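Local coordinates for regulatory protein MarR (Planctomyces limnophilus, PDB 3U2R) that probably acts as a DNA-binding transcription factor of the MarR family, built around a winged helix-turn-helix, at residues N50-L55 / D84-R89; R89-R94 / L113-D118. All blocks are in the same frame, centred on the assembly; numbering follows the deposited sequence.

Interaction 1. Residues N50-L55 / D84-R89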
ATOM      1  N   ASN A  50      23.570  16.208   0.719  1.00 43.63           N
ATOM      2  CA  ASN A  50      24.299  15.285  -0.153  1.00 42.96           C
ATOM      3  C   ASN A  50      25.800  15.637  -0.181  1.00 43.55           C
ATOM      4  O   ASN A  50      26.619  14.759  -0.047  1.00 42.20           O
ATOM      5  CB  ASN A  50      23.725  15.288  -1.545  1.00 46.70           C
ATOM      6  CG  ASN A  50      22.397  14.595  -1.648  1.00 54.33           C
ATOM      7  OD1 ASN A  50      21.962  13.874  -0.762  1.00 50.47           O
ATOM      8  ND2 ASN A  50      21.817  14.662  -2.801  1.00 46.60           N
ATOM      9  N   THR A  51      26.140  16.905  -0.161  1.00 42.09           N
ATOM     10  CA  THR A  51      27.548  17.352  -0.031  1.00 40.40           C
ATOM     11  C   THR A  51      28.108  16.968   1.341  1.00 46.36           C
ATOM     12  O   THR A  51      29.172  16.353   1.447  1.00 46.71           O
ATOM     13  CB  THR A  51      27.620  18.858  -0.257  1.00 49.79           C
ATOM     14  OG1 THR A  51      27.075  19.167  -1.547  1.00 43.32           O
ATOM     15  CG2 THR A  51      29.009  19.382  -0.162  1.00 47.35           C
ATOM     16  N   LEU A  52      27.382  17.277   2.410  1.00 43.45           N
ATOM     17  CA  LEU A  52      27.888  16.914   3.713  1.00 41.89           C
ATOM     18  C   LEU A  52      28.080  15.402   3.836  1.00 45.53           C
ATOM     19  O   LEU A  52      29.097  14.998   4.350  1.00 45.51           O
ATOM     20  CB  LEU A  52      26.955  17.425   4.818  1.00 41.25           C
ATOM     21  CG  LEU A  52      26.816  18.971   4.967  1.00 44.54           C
ATOM     22  CD1 LEU A  52      25.684  19.351   5.935  1.00 45.35           C
ATOM     23  CD2 LEU A  52      28.110  19.625   5.518  1.00 38.83           C
ATOM     24  N   ARG A  53      27.149  14.570   3.340  1.00 47.37           N
ATOM     25  CA  ARG A  53      27.270  13.095   3.405  1.00 50.16           C
ATOM     26  C   ARG A  53      28.464  12.597   2.614  1.00 56.25           C
ATOM     27  O   ARG A  53      29.117  11.635   3.002  1.00 57.94           O
ATOM     28  CB  ARG A  53      26.007  12.419   2.847  1.00 49.40           C
ATOM     29  CG  ARG A  53      24.818  12.346   3.794  1.00 63.58           C
ATOM     30  CD  ARG A  53      24.820  11.059   4.581  1.00 82.46           C
ATOM     31  NE  ARG A  53      24.872   9.846   3.748  1.00100.99           N
ATOM     32  CZ  ARG A  53      23.841   9.271   3.125  1.00119.66           C
ATOM     33  NH1 ARG A  53      22.625   9.792   3.213  1.00108.98           N
ATOM     34  NH2 ARG A  53      24.024   8.172   2.406  1.00110.45           N
ATOM     35  N   LEU A  54      28.678  13.199   1.456  1.00 52.89           N
ATOM     36  CA  LEU A  54      29.818  12.860   0.592  1.00 55.19           C
ATOM     37  C   LEU A  54      31.122  13.226   1.335  1.00 56.00           C
ATOM     38  O   LEU A  54      32.061  12.432   1.354  1.00 56.52           O
ATOM     39  CB  LEU A  54      29.680  13.643  -0.730  1.00 55.97           C
ATOM     40  CG  LEU A  54      30.746  13.512  -1.794  1.00 64.67           C
ATOM     41  CD1 LEU A  54      30.832  12.070  -2.330  1.00 66.20           C
ATOM     42  CD2 LEU A  54      30.427  14.411  -2.958  1.00 67.25           C
ATOM     43  N   LEU A  55      31.150  14.380   2.032  1.00 48.58           N
ATOM     44  CA  LEU A  55      32.371  14.729   2.740  1.00 48.53           C
ATOM     45  C   LEU A  55      32.605  13.841   3.962  1.00 50.83           C
ATOM     46  O   LEU A  55      33.759  13.645   4.342  1.00 49.96           O
ATOM     47  CB  LEU A  55      32.436  16.228   3.106  1.00 47.48           C
ATOM     48  CG  LEU A  55      32.426  17.156   1.898  1.00 48.54           C
ATOM     49  CD1 LEU A  55      32.458  18.598   2.326  1.00 48.11           C
ATOM     50  CD2 LEU A  55      33.553  16.855   0.963  1.00 45.70           C
ATOM     51  N   ASP A  84      29.724  27.823   0.117  1.00 54.08           N
ATOM     52  CA  ASP A  84      29.913  29.100   0.816  1.00 53.86           C
ATOM     53  C   ASP A  84      29.000  29.154   2.031  1.00 57.93           C
ATOM     54  O   ASP A  84      29.433  29.570   3.088  1.00 57.34           O
ATOM     55  CB  ASP A  84      29.556  30.331  -0.090  1.00 57.46           C
ATOM     56  CG  ASP A  84      30.491  30.758  -1.210  1.00 70.80           C
ATOM     57  OD1 ASP A  84      31.613  30.188  -1.309  1.00 67.44           O
ATOM     58  OD2 ASP A  84      30.116  31.711  -1.977  1.00 78.87           O
ATOM     59  N   ARG A  85      27.714  28.788   1.855  1.00 53.70           N
ATOM     60  CA  ARG A  85      26.744  28.770   2.954  1.00 55.12           C
ATOM     61  C   ARG A  85      27.186  27.794   4.021  1.00 56.56           C
ATOM     62  O   ARG A  85      27.161  28.134   5.206  1.00 57.82           O
ATOM     63  CB  ARG A  85      25.335  28.392   2.454  1.00 60.85           C
ATOM     64  CG  ARG A  85      24.664  29.517   1.664  1.00 79.28           C
ATOM     65  CD  ARG A  85      23.262  29.130   1.222  1.00 97.84           C
ATOM     66  NE  ARG A  85      23.257  28.409  -0.053  1.00106.05           N
ATOM     67  CZ  ARG A  85      22.216  27.743  -0.551  1.00115.91           C
ATOM     68  NH1 ARG A  85      21.065  27.684   0.121  1.00107.16           N
ATOM     69  NH2 ARG A  85      22.320  27.116  -1.718  1.00 86.37           N
ATOM     70  N   LEU A  86      27.619  26.587   3.606  1.00 48.70           N
ATOM     71  CA  LEU A  86      28.129  25.580   4.557  1.00 46.07           C
ATOM     72  C   LEU A  86      29.397  26.064   5.281  1.00 49.07           C
ATOM     73  O   LEU A  86      29.530  25.822   6.474  1.00 50.26           O
ATOM     74  CB  LEU A  86      28.422  24.237   3.878  1.00 44.09           C
ATOM     75  CG  LEU A  86      27.237  23.561   3.221  1.00 47.30           C
ATOM     76  CD1 LEU A  86      27.693  22.257   2.620  1.00 45.70           C
ATOM     77  CD2 LEU A  86      26.083  23.401   4.250  1.00 45.86           C
ATOM     78  N   ASP A  87      30.296  26.724   4.588  1.00 47.33           N
ATOM     79  CA  ASP A  87      31.521  27.368   5.196  1.00 46.03           C
ATOM     80  C   ASP A  87      31.135  28.466   6.161  1.00 53.65           C
ATOM     81  O   ASP A  87      31.677  28.514   7.270  1.00 55.26           O
ATOM     82  CB  ASP A  87      32.397  27.979   4.116  1.00 49.84           C
ATOM     83  CG  ASP A  87      33.864  28.124   4.507  1.00 60.14           C
ATOM     84  OD1 ASP A  87      34.138  28.454   5.655  1.00 57.94           O
ATOM     85  OD2 ASP A  87      34.733  27.923   3.645  1.00 70.01           O
ATOM     86  N   ASP A  88      30.139  29.311   5.812  1.00 49.66           N
ATOM     87  CA  ASP A  88      29.777  30.390   6.734  1.00 50.26           C
ATOM     88  C   ASP A  88      29.205  29.846   8.011  1.00 53.91           C
ATOM     89  O   ASP A  88      29.384  30.446   9.049  1.00 52.39           O
ATOM     90  CB  ASP A  88      28.777  31.363   6.088  1.00 54.29           C
ATOM     91  CG  ASP A  88      29.363  32.137   4.926  1.00 69.20           C
ATOM     92  OD1 ASP A  88      30.616  32.346   4.910  1.00 69.29           O
ATOM     93  OD2 ASP A  88      28.589  32.522   4.025  1.00 82.31           O
ATOM     94  N   ARG A  89      28.498  28.703   7.927  1.00 53.17           N
ATOM     95  CA  ARG A  89      27.927  28.046   9.090  1.00 52.54           C
ATOM     96  C   ARG A  89      28.981  27.224   9.900  1.00 53.88           C
ATOM     97  O   ARG A  89      28.616  26.610  10.905  1.00 53.78           O
ATOM     98  CB  ARG A  89      26.805  27.095   8.665  1.00 55.22           C
ATOM     99  CG  ARG A  89      25.672  27.708   7.819  1.00 74.90           C
ATOM    100  CD  ARG A  89      24.366  27.898   8.549  1.00 78.29           C
ATOM    101  NE  ARG A  89      23.806  26.685   9.165  1.00 64.37           N
ATOM    102  CZ  ARG A  89      22.904  25.860   8.633  1.00 73.80           C
ATOM    103  NH1 ARG A  89      22.456  26.052   7.390  1.00 62.20           N
ATOM    104  NH2 ARG A  89      22.444  24.831   9.336  1.00 60.95           N
TER
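Thr51 OG1 is hydrogen-bonded to the carbonyl oxygen of Gln47, one turn back on helix 46-58, which ties its polar end into its own helix. With OG1 placed beside the backbone N (chi1 -57°), the methyl CG2 is the branch presented to Leu86, whose CD1 lies 4.2 Å from Thr51 CG2. The same Leu86 methyl meets Leu52: CD1 of Leu86 is 3.9 Å from Leu52 CD2 and 4.1 Å from Leu52 CG. Leu86 starts out directly toward helix 46-58, and its second torsion (chi2 -179°) carries CD1 to full extension. Leu52 leaves its helix more obliquely and approaches with CD2, so the two leucines meet at a slant. Of all CA pairs across the two segments, Leu52 CA and Leu86 CA are the closest, 8.7 Å apart.

Both helices belong to the winged helix-turn-helix domain, which probably binds DNA; by analogy with MarR relatives, 78-88 is probably the recognition helix. Val92 of the wing strand touches both Leu52 and Leu86, and Leu44 packs on Leu86. No hydrogen bond crosses between the segments and only 116 Å² is buried, so the helices here are held by nondirectional apolar contact, whose geometry depends on side-chain shape.

Interaction 2. Residues R89-R94 / L113-D118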
ATOM      1  N   ARG A  89      28.498  28.703   7.927  1.00 53.17           N
ATOM      2  CA  ARG A  89      27.927  28.046   9.090  1.00 52.54           C
ATOM      3  C   ARG A  89      28.981  27.224   9.900  1.00 53.88           C
ATOM      4  O   ARG A  89      28.616  26.610  10.905  1.00 53.78           O
ATOM      5  CB  ARG A  89      26.805  27.095   8.665  1.00 55.22           C
ATOM      6  CG  ARG A  89      25.672  27.708   7.819  1.00 74.90           C
ATOM      7  CD  ARG A  89      24.366  27.898   8.549  1.00 78.29           C
ATOM      8  NE  ARG A  89      23.806  26.685   9.165  1.00 64.37           N
ATOM      9  CZ  ARG A  89      22.904  25.860   8.633  1.00 73.80           C
ATOM     10  NH1 ARG A  89      22.456  26.052   7.390  1.00 62.20           N
ATOM     11  NH2 ARG A  89      22.444  24.831   9.336  1.00 60.95           N
ATOM     12  N   GLY A  90      30.247  27.200   9.483  1.00 48.62           N
ATOM     13  CA  GLY A  90      31.286  26.436  10.184  1.00 45.32           C
ATOM     14  C   GLY A  90      31.084  24.936   9.989  1.00 46.91           C
ATOM     15  O   GLY A  90      31.538  24.138  10.783  1.00 45.24           O
ATOM     16  N   LEU A  91      30.331  24.514   8.965  1.00 46.07           N
ATOM     17  CA  LEU A  91      30.035  23.082   8.791  1.00 43.84           C
ATOM     18  C   LEU A  91      31.090  22.364   7.937  1.00 47.94           C
ATOM     19  O   LEU A  91      31.162  21.127   7.974  1.00 46.75           O
ATOM     20  CB  LEU A  91      28.641  22.896   8.166  1.00 43.36           C
ATOM     21  CG  LEU A  91      27.485  23.404   8.999  1.00 47.27           C
ATOM     22  CD1 LEU A  91      26.236  23.299   8.197  1.00 47.70           C
ATOM     23  CD2 LEU A  91      27.315  22.627  10.329  1.00 47.79           C
ATOM     24  N   VAL A  92      31.833  23.124   7.124  1.00 45.15           N
ATOM     25  CA  VAL A  92      32.907  22.625   6.269  1.00 44.44           C
ATOM     26  C   VAL A  92      34.105  23.554   6.368  1.00 48.67           C
ATOM     27  O   VAL A  92      33.939  24.677   6.795  1.00 49.10           O
ATOM     28  CB  VAL A  92      32.493  22.457   4.827  1.00 47.39           C
ATOM     29  CG1 VAL A  92      31.309  21.525   4.707  1.00 46.67           C
ATOM     30  CG2 VAL A  92      32.231  23.812   4.162  1.00 48.69           C
ATOM     31  N   LEU A  93      35.297  23.059   6.061  1.00 45.88           N
ATOM     32  CA  LEU A  93      36.533  23.849   6.089  1.00 45.69           C
ATOM     33  C   LEU A  93      37.193  23.816   4.703  1.00 49.24           C
ATOM     34  O   LEU A  93      37.481  22.753   4.181  1.00 45.26           O
ATOM     35  CB  LEU A  93      37.481  23.323   7.148  1.00 45.67           C
ATOM     36  CG  LEU A  93      38.746  24.158   7.348  1.00 53.01           C
ATOM     37  CD1 LEU A  93      38.432  25.505   7.906  1.00 52.61           C
ATOM     38  CD2 LEU A  93      39.698  23.477   8.183  1.00 54.38           C
ATOM     39  N   ARG A  94      37.454  24.975   4.134  1.00 49.44           N
ATOM     40  CA  ARG A  94      38.116  25.061   2.833  1.00 51.06           C
ATOM     41  C   ARG A  94      39.610  25.171   2.962  1.00 53.75           C
ATOM     42  O   ARG A  94      40.126  25.868   3.841  1.00 55.23           O
ATOM     43  CB  ARG A  94      37.604  26.262   2.045  1.00 53.38           C
ATOM     44  CG  ARG A  94      36.273  26.009   1.403  1.00 64.05           C
ATOM     45  CD  ARG A  94      35.761  27.288   0.747  1.00 77.06           C
ATOM     46  NE  ARG A  94      34.657  27.059  -0.181  1.00 83.71           N
ATOM     47  CZ  ARG A  94      33.681  27.921  -0.454  1.00101.06           C
ATOM     48  NH1 ARG A  94      32.742  27.610  -1.336  1.00 91.25           N
ATOM     49  NH2 ARG A  94      33.623  29.095   0.170  1.00 90.67           N
ATOM     50  N   LEU A 113      29.828  17.087  11.186  1.00 44.46           N
ATOM     51  CA  LEU A 113      29.600  15.702  11.608  1.00 45.40           C
ATOM     52  C   LEU A 113      28.407  15.670  12.596  1.00 45.96           C
ATOM     53  O   LEU A 113      27.507  14.825  12.483  1.00 46.56           O
ATOM     54  CB  LEU A 113      30.841  15.078  12.278  1.00 47.00           C
ATOM     55  CG  LEU A 113      31.992  14.732  11.332  1.00 55.22           C
ATOM     56  CD1 LEU A 113      33.248  14.423  12.113  1.00 58.33           C
ATOM     57  CD2 LEU A 113      31.646  13.487  10.472  1.00 62.61           C
ATOM     58  N   LYS A 114      28.417  16.581  13.559  1.00 53.40           N
ATOM     59  CA  LYS A 114      27.332  16.649  14.531  1.00 52.35           C
ATOM     60  C   LYS A 114      26.015  16.895  13.812  1.00 54.31           C
ATOM     61  O   LYS A 114      25.005  16.278  14.164  1.00 52.68           O
ATOM     62  CB  LYS A 114      27.597  17.754  15.554  1.00 57.67           C
ATOM     63  CG  LYS A 114      26.441  18.098  16.519  1.00 72.62           C
ATOM     64  CD  LYS A 114      26.568  17.420  17.843  1.00 87.52           C
ATOM     65  CE  LYS A 114      25.426  17.801  18.761  1.00 82.17           C
ATOM     66  NZ  LYS A 114      24.354  16.777  18.730  1.00 89.13           N
ATOM     67  N   LEU A 115      26.003  17.796  12.841  1.00 48.01           N
ATOM     68  CA  LEU A 115      24.749  18.082  12.157  1.00 48.26           C
ATOM     69  C   LEU A 115      24.225  16.839  11.456  1.00 51.11           C
ATOM     70  O   LEU A 115      23.037  16.528  11.543  1.00 52.00           O
ATOM     71  CB  LEU A 115      24.889  19.255  11.167  1.00 47.96           C
ATOM     72  CG  LEU A 115      23.664  19.563  10.349  1.00 52.13           C
ATOM     73  CD1 LEU A 115      22.430  19.962  11.269  1.00 54.39           C
ATOM     74  CD2 LEU A 115      23.981  20.638   9.388  1.00 51.08           C
ATOM     75  N   LEU A 116      25.096  16.100  10.804  1.00 47.71           N
ATOM     76  CA  LEU A 116      24.689  14.845  10.151  1.00 44.64           C
ATOM     77  C   LEU A 116      24.200  13.810  11.201  1.00 49.47           C
ATOM     78  O   LEU A 116      23.216  13.174  10.946  1.00 48.62           O
ATOM     79  CB  LEU A 116      25.844  14.261   9.327  1.00 43.13           C
ATOM     80  CG  LEU A 116      26.220  14.973   8.070  1.00 46.08           C
ATOM     81  CD1 LEU A 116      27.365  14.269   7.409  1.00 48.17           C
ATOM     82  CD2 LEU A 116      25.094  15.027   7.118  1.00 45.40           C
ATOM     83  N   LYS A 117      24.789  13.725  12.402  1.00 48.82           N
ATOM     84  CA  LYS A 117      24.284  12.793  13.437  1.00 49.12           C
ATOM     85  C   LYS A 117      22.887  13.233  13.907  1.00 54.60           C
ATOM     86  O   LYS A 117      22.010  12.378  14.090  1.00 52.80           O
ATOM     87  CB  LYS A 117      25.243  12.661  14.638  1.00 54.26           C
ATOM     88  CG  LYS A 117      26.514  11.890  14.309  1.00 75.92           C
ATOM     89  CD  LYS A 117      27.356  11.520  15.535  1.00 93.87           C
ATOM     90  CE  LYS A 117      28.834  11.280  15.197  1.00110.80           C
ATOM     91  NZ  LYS A 117      29.624  10.767  16.361  1.00117.07           N
ATOM     92  N   ASP A 118      22.654  14.559  14.058  1.00 50.12           N
ATOM     93  CA  ASP A 118      21.328  15.075  14.430  1.00 49.69           C
ATOM     94  C   ASP A 118      20.288  14.894  13.347  1.00 52.81           C
ATOM     95  O   ASP A 118      19.091  14.941  13.637  1.00 55.53           O
ATOM     96  CB  ASP A 118      21.387  16.564  14.748  1.00 54.08           C
ATOM     97  CG  ASP A 118      22.176  16.905  15.982  1.00 65.68           C
ATOM     98  OD1 ASP A 118      22.477  15.972  16.771  1.00 68.61           O
ATOM     99  OD2 ASP A 118      22.526  18.089  16.146  1.00 69.58           O
TER
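Leu115 turns CG away from the backbone N (chi1 176°), and its second torsion (chi2 61°) leaves CD2 as the outermost branch, directed at Leu91. Leu91 makes the opposite first choice, with CG beside its own N (chi1 -63°), and brings both methyls to that point. Leu115 CD2 lies 3.7 Å from Leu91 CD1 and 4.0 Å from Leu91 CD2, fitting against the fork of the leucine.

Arg89 closes the margin. Leu91 CD1 sits 4.1 Å above one face of its guanidinium plane, offset toward the rim, whereas Leu115 CD2 approaches Arg89 NH2 obliquely at 4.5 Å. The group has its polar partners in the loop before helix 46-58, NH2 bonding Phe42 O and NH1 bonding Glu43 O; these two carbonyls probably limit its rotation. On the solvent-exposed flank of the helix, Lys114 NZ forms a salt bridge of 2.8 Å to Asp118 OD1, which accepts through its syn lone pair, on the side of the other oxygen; this bond links successive turns.

Gly90, with positive phi, ends helix 78-88 in a Schellman motif, and its carbonyl accepts a bond from Thr109 OG1. The contact thus joins the turn between helix 78-88 and strand 92-97 to the start of the long helix 110-148, with Phe42 and Leu44 also packed on Leu115, and Leu86 on Leu91.

Interactions 1 and 2 follow one another along the chain, share Arg89, and have centres about 7 Å apart. The turn at the end of helix 78-88 couples them: Leu86 O and Leu91 N, 2.9 Å apart, probably form a hydrogen bond, so the leucine central to 50-55/84-89 is tied through its backbone to the one central to 89-94/113-118. A salt bridge of 2.7 Å between Asp84 OD1 and Arg94 NH2 pins the helix to the wing strand, and Val92 CG2 packs 3.5 Å from Asp87 N. Helix 78-88 is therefore connected both to helix 46-58 and, through the turn, to helix 110-148, consistent with a compact winged-helix domain.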